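Local coordinates for putative modification methylase (Thermus thermophilus, PDB 2ZIG), which probably methylates the N4 amino group of cytosine in DNA, with S-adenosyl-L-methionine as the methyl donor, at residues 37-42 with 87-92; 82-87 with 174-179; 92-97 with 170-175. All blocks are in the same frame, centred on the assembly; numbering follows the deposited sequence.

In the fold
From the N terminus, contact 1 closes the loop that begins before strand 41-46, runs through helix 66-86 and returns at 87-92. Contact 2 opens on the last turn of that helix, before contact 1 is complete, so the two cross; they share Leu87 and their centres lie about 5 Å apart. Contact 3 opens where contact 1 ends, at the shared Arg92, and closes on 170-175, overlapping contact 2 at Arg174 and Lys175. Together they tie strand 41-46, its neighbour 91-97 and the reversed strand 167-174 into one sheet, and fasten the end of helix 66-86 to the loop beyond that last strand. All three come within reach of the second subunit, contact 1 through Arg92 alone.

Contact 1: 37-42 with 87-92; sequences PEASVH and LVPGGR
Val88 sets both its methyls against ND1 of the His42 imidazole, and its CG1 also meets the carbonyl of Ala39. With chi1 at -59°, Val88 CG1 is anti to the carbonyl carbon and comes to 3.2 Å from Ala39 O; Val88 CG2 approaches the ring obliquely, 3.7 Å from His42 ND1. The contact belongs to a beta-alpha-beta crossover of a Rossmann-like methyltransferase sheet: strand 91-97 lies parallel beside 41-46, with helix 66-86 between them in the chain. The returning chain first meets the start of strand 41-46 at a parallel bridge between Val41 and Leu87, their CA atoms 4.6 Å apart. Val88 N donates to Val41 O at 2.8 Å, although the N-H...O angle is a bent 140°. The same oxygen also receives a CA-H...O contact from Leu87. On the face they share, Val41 CG1 touches Leu87 CD1 at 4.1 Å. A type II turn from Val88 to Gly91, closed by Gly91 N on Val88 O, then leads into strand 91-97, and Gly91 CA passes 3.3 Å from His42 O. A water donates to His42 O at 2.9 Å and weakly accepts from Arg92 N at 3.3 Å.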
loop_
_atom_site.group_PDB
_atom_site.type_symbol
_atom_site.label_atom_id
_atom_site.label_comp_id
_atom_site.label_asym_id
_atom_site.label_seq_id
_atom_site.Cartn_x
_atom_site.Cartn_y
_atom_site.Cartn_z
ATOM N N PRO B 37 25.663 0.540 18.715
ATOM C CA PRO B 37 26.526 -0.278 17.854
ATOM C C PRO B 37 25.773 -0.932 16.702
ATOM O O PRO B 37 24.616 -1.332 16.850
ATOM C CB PRO B 37 27.104 -1.304 18.822
ATOM C CG PRO B 37 25.996 -1.475 19.817
ATOM C CD PRO B 37 25.533 -0.061 20.055
ATOM N N GLU B 38 26.440 -1.043 15.559
ATOM C CA GLU B 38 25.849 -1.642 14.371
ATOM C C GLU B 38 25.490 -3.106 14.575
ATOM O O GLU B 38 26.062 -3.788 15.420
ATOM C CB GLU B 38 26.810 -1.520 13.191
ATOM C CG GLU B 38 26.338 -2.241 11.937
ATOM C CD GLU B 38 27.380 -2.243 10.835
ATOM O OE1 GLU B 38 28.532 -2.642 11.112
ATOM O OE2 GLU B 38 27.047 -1.852 9.695
ATOM N N ALA B 39 24.531 -3.579 13.788
ATOM C CA ALA B 39 24.073 -4.959 13.848
ATOM C C ALA B 39 23.794 -5.435 15.265
ATOM O O ALA B 39 24.146 -6.555 15.622
ATOM C CB ALA B 39 25.091 -5.868 13.188
ATOM N N SER B 40 23.158 -4.589 16.070
ATOM C CA SER B 40 22.833 -4.950 17.442
ATOM C C SER B 40 21.326 -5.094 17.681
ATOM O O SER B 40 20.910 -5.442 18.783
ATOM C CB SER B 40 23.396 -3.904 18.408
ATOM O OG SER B 40 22.825 -2.625 18.178
ATOM N N VAL B 41 20.514 -4.823 16.659
ATOM C CA VAL B 41 19.057 -4.912 16.792
ATOM C C VAL B 41 18.472 -5.957 15.850
ATOM O O VAL B 41 18.844 -6.032 14.680
ATOM C CB VAL B 41 18.393 -3.544 16.523
ATOM C CG1 VAL B 41 16.878 -3.691 16.486
ATOM C CG2 VAL B 41 18.796 -2.559 17.607
ATOM N N HIS B 42 17.541 -6.753 16.364
ATOM C CA HIS B 42 16.936 -7.821 15.572
ATOM C C HIS B 42 15.638 -7.465 14.861
ATOM O O HIS B 42 15.385 -7.936 13.758
ATOM C CB HIS B 42 16.701 -9.036 16.468
ATOM C CG HIS B 42 17.921 -9.456 17.224
ATOM N ND1 HIS B 42 19.029 -9.995 16.605
ATOM C CD2 HIS B 42 18.234 -9.352 18.536
ATOM C CE1 HIS B 42 19.973 -10.204 17.504
ATOM N NE2 HIS B 42 19.517 -9.822 18.683
ATOM N N LEU B 87 20.098 -2.797 12.567
ATOM C CA LEU B 87 19.531 -4.103 12.261
ATOM C C LEU B 87 20.606 -5.140 11.915
ATOM O O LEU B 87 21.603 -4.825 11.251
ATOM C CB LEU B 87 18.559 -3.953 11.088
ATOM C CG LEU B 87 17.130 -4.500 11.153
ATOM C CD1 LEU B 87 16.438 -4.093 12.445
ATOM C CD2 LEU B 87 16.365 -3.976 9.939
ATOM N N VAL B 88 20.411 -6.371 12.381
ATOM C CA VAL B 88 21.342 -7.442 12.067
ATOM C C VAL B 88 20.889 -7.955 10.709
ATOM O O VAL B 88 19.696 -7.939 10.402
ATOM C CB VAL B 88 21.267 -8.605 13.083
ATOM C CG1 VAL B 88 21.568 -8.101 14.478
ATOM C CG2 VAL B 88 19.893 -9.263 13.033
ATOM N N PRO B 89 21.829 -8.409 9.867
ATOM C CA PRO B 89 21.428 -8.913 8.550
ATOM C C PRO B 89 20.275 -9.892 8.680
ATOM O O PRO B 89 20.333 -10.816 9.484
ATOM C CB PRO B 89 22.701 -9.578 8.039
ATOM C CG PRO B 89 23.769 -8.670 8.600
ATOM C CD PRO B 89 23.292 -8.454 10.030
ATOM N N GLY B 90 19.225 -9.686 7.892
ATOM C CA GLY B 90 18.077 -10.571 7.955
ATOM C C GLY B 90 16.984 -10.026 8.858
ATOM O O GLY B 90 15.835 -10.458 8.775
ATOM N N GLY B 91 17.343 -9.086 9.727
ATOM C CA GLY B 91 16.372 -8.487 10.623
ATOM C C GLY B 91 15.484 -7.556 9.812
ATOM O O GLY B 91 15.777 -7.274 8.651
ATOM N N ARG B 92 14.407 -7.057 10.402
ATOM C CA ARG B 92 13.532 -6.187 9.636
ATOM C C ARG B 92 12.966 -5.005 10.389
ATOM O O ARG B 92 12.913 -4.985 11.621
ATOM C CB ARG B 92 12.379 -7.002 9.031
ATOM C CG ARG B 92 11.418 -7.621 10.044
ATOM C CD ARG B 92 10.280 -8.368 9.344
ATOM N NE ARG B 92 10.767 -9.546 8.628
ATOM C CZ ARG B 92 10.051 -10.251 7.757
ATOM N NH1 ARG B 92 8.797 -9.904 7.477
ATOM N NH2 ARG B 92 10.587 -11.308 7.165
HETATM O O HOH W 1 13.401 -9.453 12.377
#

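Contact 2: 82-87 with 174-179; sequences EVFRLL and RKPGGY
Phe84 and Lys175 face each other with CA atoms 6.4 Å apart, the first on the last turn of helix 66-86, the second on an irregular segment just past strand 167-174. The Lys175 side chain bridges this gap: CG is anti to the backbone N (chi1 174°), and the chain beyond it is fully extended. Its NZ donates to two carbonyls, Leu87 O at 2.8 Å and Phe84 O at 3.1 Å. It lies in the plane of the Phe84 carbonyl but is tilted 20° from that of Leu87. Phe84 O is in the last turn of the helix and Leu87 O just past its end, where the ammonium charge would be expected to suit the helix dipole. The contact joins the crossover helix of the methyltransferase fold to the exit of its reversed strand. The two side chains cross at about a right angle, Lys175 CG standing 3.8 Å above the Phe84 ring plane, offset toward the rim. At 5.2 Å from the Phe84 centroid, Lys175 NZ adds at most a weak cation-pi attraction. Leu87 CB meets Lys175 CD at 3.9 Å, and Pro176 CD lies 4.0 Å from Phe84 CE2. Phe128 packs edge-to-face with Phe84.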
loop_
_atom_site.group_PDB
_atom_site.type_symbol
_atom_site.label_atom_id
_atom_site.label_comp_id
_atom_site.label_asym_id
_atom_site.label_seq_id
_atom_site.Cartn_x
_atom_site.Cartn_y
_atom_site.Cartn_z
ATOM N N GLU B 82 19.617 4.834 10.287
ATOM C CA GLU B 82 20.227 4.272 11.486
ATOM C C GLU B 82 19.664 2.878 11.747
ATOM O O GLU B 82 20.402 1.967 12.126
ATOM C CB GLU B 82 19.966 5.164 12.707
ATOM C CG GLU B 82 20.794 6.438 12.740
ATOM C CD GLU B 82 22.274 6.167 12.540
ATOM O OE1 GLU B 82 22.826 5.304 13.247
ATOM O OE2 GLU B 82 22.885 6.819 11.672
ATOM N N VAL B 83 18.357 2.717 11.553
ATOM C CA VAL B 83 17.727 1.419 11.762
ATOM C C VAL B 83 18.404 0.383 10.873
ATOM O O VAL B 83 18.710 -0.719 11.316
ATOM C CB VAL B 83 16.214 1.447 11.416
ATOM C CG1 VAL B 83 15.669 0.004 11.315
ATOM C CG2 VAL B 83 15.454 2.225 12.487
ATOM N N PHE B 84 18.650 0.744 9.621
ATOM C CA PHE B 84 19.280 -0.185 8.696
ATOM C C PHE B 84 20.659 -0.607 9.194
ATOM O O PHE B 84 21.091 -1.744 8.989
ATOM C CB PHE B 84 19.389 0.448 7.312
ATOM C CG PHE B 84 19.996 -0.459 6.275
ATOM C CD1 PHE B 84 21.374 -0.512 6.091
ATOM C CD2 PHE B 84 19.190 -1.277 5.495
ATOM C CE1 PHE B 84 21.940 -1.370 5.140
ATOM C CE2 PHE B 84 19.749 -2.133 4.548
ATOM C CZ PHE B 84 21.128 -2.176 4.374
ATOM N N ARG B 85 21.339 0.315 9.861
ATOM C CA ARG B 85 22.670 0.055 10.377
ATOM C C ARG B 85 22.615 -0.770 11.663
ATOM O O ARG B 85 23.447 -1.651 11.885
ATOM C CB ARG B 85 23.379 1.387 10.623
ATOM C CG ARG B 85 24.882 1.309 10.593
ATOM C CD ARG B 85 25.443 1.474 11.974
ATOM N NE ARG B 85 24.912 2.662 12.630
ATOM C CZ ARG B 85 25.150 2.968 13.899
ATOM N NH1 ARG B 85 25.913 2.173 14.636
ATOM N NH2 ARG B 85 24.608 4.052 14.440
ATOM N N LEU B 86 21.630 -0.481 12.506
ATOM C CA LEU B 86 21.457 -1.190 13.766
ATOM C C LEU B 86 20.964 -2.622 13.552
ATOM O O LEU B 86 21.356 -3.548 14.261
ATOM C CB LEU B 86 20.459 -0.435 14.650
ATOM C CG LEU B 86 20.927 0.718 15.539
ATOM C CD1 LEU B 86 22.016 1.515 14.863
ATOM C CD2 LEU B 86 19.737 1.599 15.870
ATOM N N LEU B 87 20.098 -2.797 12.567
ATOM C CA LEU B 87 19.531 -4.103 12.261
ATOM C C LEU B 87 20.606 -5.140 11.915
ATOM O O LEU B 87 21.603 -4.825 11.251
ATOM C CB LEU B 87 18.559 -3.953 11.088
ATOM C CG LEU B 87 17.130 -4.500 11.153
ATOM C CD1 LEU B 87 16.438 -4.093 12.445
ATOM C CD2 LEU B 87 16.365 -3.976 9.939
ATOM N N ARG B 174 13.118 -5.548 5.069
ATOM C CA ARG B 174 14.189 -6.417 5.541
ATOM C C ARG B 174 15.583 -5.986 5.129
ATOM O O ARG B 174 15.805 -5.561 3.997
ATOM C CB ARG B 174 13.941 -7.849 5.051
ATOM C CG ARG B 174 14.906 -8.884 5.607
ATOM C CD ARG B 174 14.400 -10.301 5.358
ATOM N NE ARG B 174 14.313 -10.621 3.936
ATOM C CZ ARG B 174 13.738 -11.717 3.447
ATOM N NH1 ARG B 174 13.703 -11.930 2.139
ATOM N NH2 ARG B 174 13.185 -12.602 4.265
ATOM N N LYS B 175 16.522 -6.090 6.066
ATOM C CA LYS B 175 17.909 -5.749 5.789
ATOM C C LYS B 175 18.545 -7.006 5.223
ATOM O O LYS B 175 18.661 -8.014 5.916
ATOM C CB LYS B 175 18.654 -5.348 7.063
ATOM C CG LYS B 175 20.151 -5.127 6.827
ATOM C CD LYS B 175 20.882 -4.736 8.096
ATOM C CE LYS B 175 22.352 -4.479 7.812
ATOM N NZ LYS B 175 23.091 -4.052 9.029
ATOM N N PRO B 176 18.961 -6.970 3.953
ATOM C CA PRO B 176 19.581 -8.145 3.342
ATOM C C PRO B 176 20.893 -8.484 4.039
ATOM O O PRO B 176 21.286 -7.813 4.993
ATOM C CB PRO B 176 19.787 -7.704 1.898
ATOM C CG PRO B 176 20.074 -6.257 2.046
ATOM C CD PRO B 176 19.042 -5.807 3.053
ATOM N N GLY B 177 21.566 -9.530 3.570
ATOM C CA GLY B 177 22.834 -9.903 4.169
ATOM C C GLY B 177 22.901 -11.330 4.668
ATOM O O GLY B 177 23.928 -11.761 5.193
ATOM N N GLY B 178 21.810 -12.069 4.511
ATOM C CA GLY B 178 21.804 -13.445 4.965
ATOM C C GLY B 178 20.704 -13.693 5.968
ATOM O O GLY B 178 20.161 -12.755 6.550
ATOM N N TYR B 179 20.383 -14.963 6.179
ATOM C CA TYR B 179 19.326 -15.340 7.103
ATOM C C TYR B 179 19.708 -15.182 8.566
ATOM O O TYR B 179 20.795 -14.709 8.896
ATOM C CB TYR B 179 18.892 -16.781 6.841
ATOM C CG TYR B 179 18.448 -17.039 5.419
ATOM C CD1 TYR B 179 19.364 -17.011 4.366
ATOM C CD2 TYR B 179 17.114 -17.319 5.125
ATOM C CE1 TYR B 179 18.964 -17.257 3.054
ATOM C CE2 TYR B 179 16.701 -17.567 3.818
ATOM C CZ TYR B 179 17.631 -17.536 2.787
ATOM O OH TYR B 179 17.230 -17.788 1.491
#

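Contact 3: 92-97 with 170-175; sequences RLVIVV and ILMQRK
Strand 167-174 is the reversed strand of the methyltransferase sheet, inserted antiparallel between 91-97 and 129-137, an order characteristic of the class I S-adenosylmethionine-dependent fold. The short axes of 92-97 and 170-174 approach to 4.5 Å, with 161° between their directions. Two hydrogen-bonded pairs fix the register. Leu93 N donates to Gln173 O at 2.7 Å with an N-H...O angle of 174°, and Gln173 N returns a bond to Leu93 O. Ile95 and Leu171 repeat this exchange, with Leu171 N 2.9 Å from Ile95 O. Between them, Val94 and Met172 form a non-hydrogen-bonded pair, where Val94 CA-H points at Leu171 O.

On the face of Arg92, Val94 and Met172, the Val94 CG1 branch presses on Ile170 CG2 at 3.4 Å, tighter than usual van der Waals contact. Val94 CG2 lies beside Met172 SD, the two side chains pointing the same way. The same sulfur meets the Arg92 guanidinium at its edge, in plane, Met172 SD lying 3.8 Å from Arg92 NH1. Arg92 NH2 and Arg174 NH2 stand 4.1 Å apart, their guanidinium planes 88° to each other, a like-charge pair that may repel; Arg174 NH1 has a weak bond to His110 O of the second subunit.

On the other face, Ile95 CB and Leu171 CB lie 4.2 Å apart, and Gln173 OE1 turns away to accept from Asn130 ND2. Past the last bridge, at the end of the strand, Val97 CG2 meets Leu171 CD1 at 3.7 Å. Helix 222-232 packs against Arg92, Val94, Val96 and Met172, while helix 115-125 touches Val97, Leu171 and Gln173; strand 41-46 continues the sheet from 91-97.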
loop_
_atom_site.group_PDB
_atom_site.type_symbol
_atom_site.label_atom_id
_atom_site.label_comp_id
_atom_site.label_asym_id
_atom_site.label_seq_id
_atom_site.Cartn_x
_atom_site.Cartn_y
_atom_site.Cartn_z
ATOM N N ARG B 92 14.407 -7.057 10.402
ATOM C CA ARG B 92 13.532 -6.187 9.636
ATOM C C ARG B 92 12.966 -5.005 10.389
ATOM O O ARG B 92 12.913 -4.985 11.621
ATOM C CB ARG B 92 12.379 -7.002 9.031
ATOM C CG ARG B 92 11.418 -7.621 10.044
ATOM C CD ARG B 92 10.280 -8.368 9.344
ATOM N NE ARG B 92 10.767 -9.546 8.628
ATOM C CZ ARG B 92 10.051 -10.251 7.757
ATOM N NH1 ARG B 92 8.797 -9.904 7.477
ATOM N NH2 ARG B 92 10.587 -11.308 7.165
ATOM N N LEU B 93 12.568 -4.004 9.615
ATOM C CA LEU B 93 11.948 -2.804 10.141
ATOM C C LEU B 93 10.466 -2.904 9.757
ATOM O O LEU B 93 10.120 -2.940 8.575
ATOM C CB LEU B 93 12.594 -1.568 9.512
ATOM C CG LEU B 93 11.815 -0.253 9.479
ATOM C CD1 LEU B 93 11.705 0.358 10.868
ATOM C CD2 LEU B 93 12.522 0.696 8.538
ATOM N N VAL B 94 9.601 -2.981 10.762
ATOM C CA VAL B 94 8.159 -3.082 10.535
ATOM C C VAL B 94 7.567 -1.720 10.873
ATOM O O VAL B 94 7.769 -1.210 11.974
ATOM C CB VAL B 94 7.518 -4.153 11.452
ATOM C CG1 VAL B 94 6.041 -4.319 11.118
ATOM C CG2 VAL B 94 8.230 -5.475 11.277
ATOM N N ILE B 95 6.841 -1.130 9.930
ATOM C CA ILE B 95 6.255 0.189 10.143
ATOM C C ILE B 95 4.732 0.196 9.981
ATOM O O ILE B 95 4.206 -0.086 8.902
ATOM C CB ILE B 95 6.873 1.211 9.164
ATOM C CG1 ILE B 95 8.406 1.156 9.257
ATOM C CG2 ILE B 95 6.396 2.602 9.501
ATOM C CD1 ILE B 95 9.133 1.981 8.206
ATOM N N VAL B 96 4.031 0.506 11.066
ATOM C CA VAL B 96 2.571 0.559 11.049
ATOM C C VAL B 96 2.207 1.987 10.670
ATOM O O VAL B 96 2.399 2.918 11.453
ATOM C CB VAL B 96 1.997 0.203 12.428
ATOM C CG1 VAL B 96 0.473 0.245 12.386
ATOM C CG2 VAL B 96 2.498 -1.185 12.845
ATOM N N VAL B 97 1.691 2.147 9.451
ATOM C CA VAL B 97 1.345 3.462 8.915
ATOM C C VAL B 97 -0.051 3.545 8.327
ATOM O O VAL B 97 -0.438 2.694 7.537
ATOM C CB VAL B 97 2.267 3.871 7.735
ATOM C CG1 VAL B 97 2.410 5.364 7.702
ATOM C CG2 VAL B 97 3.588 3.169 7.813
ATOM N N ILE B 170 1.006 -2.306 7.251
ATOM C CA ILE B 170 2.109 -2.764 8.079
ATOM C C ILE B 170 3.212 -3.103 7.106
ATOM O O ILE B 170 3.238 -4.186 6.541
ATOM C CB ILE B 170 1.734 -3.995 8.925
ATOM C CG1 ILE B 170 0.583 -3.629 9.868
ATOM C CG2 ILE B 170 2.941 -4.446 9.759
ATOM C CD1 ILE B 170 0.078 -4.795 10.712
ATOM N N LEU B 171 4.098 -2.131 6.895
ATOM C CA LEU B 171 5.224 -2.267 5.979
ATOM C C LEU B 171 6.302 -3.178 6.539
ATOM O O LEU B 171 6.605 -3.142 7.723
ATOM C CB LEU B 171 5.807 -0.887 5.684
ATOM C CG LEU B 171 4.770 0.127 5.184
ATOM C CD1 LEU B 171 5.413 1.499 5.015
ATOM C CD2 LEU B 171 4.195 -0.359 3.870
ATOM N N MET B 172 6.878 -3.998 5.670
ATOM C CA MET B 172 7.924 -4.930 6.063
ATOM C C MET B 172 9.170 -4.634 5.232
ATOM O O MET B 172 9.185 -4.843 4.016
ATOM C CB MET B 172 7.454 -6.362 5.810
ATOM C CG MET B 172 6.110 -6.700 6.438
ATOM S SD MET B 172 6.252 -7.222 8.145
ATOM C CE MET B 172 4.585 -7.816 8.465
ATOM N N GLN B 173 10.207 -4.141 5.900
ATOM C CA GLN B 173 11.452 -3.804 5.232
ATOM C C GLN B 173 12.588 -4.606 5.843
ATOM O O GLN B 173 12.975 -4.374 6.989
ATOM C CB GLN B 173 11.709 -2.308 5.368
ATOM C CG GLN B 173 10.588 -1.465 4.772
ATOM C CD GLN B 173 10.410 -1.720 3.294
ATOM O OE1 GLN B 173 9.326 -2.094 2.838
ATOM N NE2 GLN B 173 11.481 -1.522 2.529
ATOM N N ARG B 174 13.118 -5.548 5.069
ATOM C CA ARG B 174 14.189 -6.417 5.541
ATOM C C ARG B 174 15.583 -5.986 5.129
ATOM O O ARG B 174 15.805 -5.561 3.997
ATOM C CB ARG B 174 13.941 -7.849 5.051
ATOM C CG ARG B 174 14.906 -8.884 5.607
ATOM C CD ARG B 174 14.400 -10.301 5.358
ATOM N NE ARG B 174 14.313 -10.621 3.936
ATOM C CZ ARG B 174 13.738 -11.717 3.447
ATOM N NH1 ARG B 174 13.703 -11.930 2.139
ATOM N NH2 ARG B 174 13.185 -12.602 4.265
ATOM N N LYS B 175 16.522 -6.090 6.066
ATOM C CA LYS B 175 17.909 -5.749 5.789
ATOM C C LYS B 175 18.545 -7.006 5.223
ATOM O O LYS B 175 18.661 -8.014 5.916
ATOM C CB LYS B 175 18.654 -5.348 7.063
ATOM C CG LYS B 175 20.151 -5.127 6.827
ATOM C CD LYS B 175 20.882 -4.736 8.096
ATOM C CE LYS B 175 22.352 -4.479 7.812
ATOM N NZ LYS B 175 23.091 -4.052 9.029
#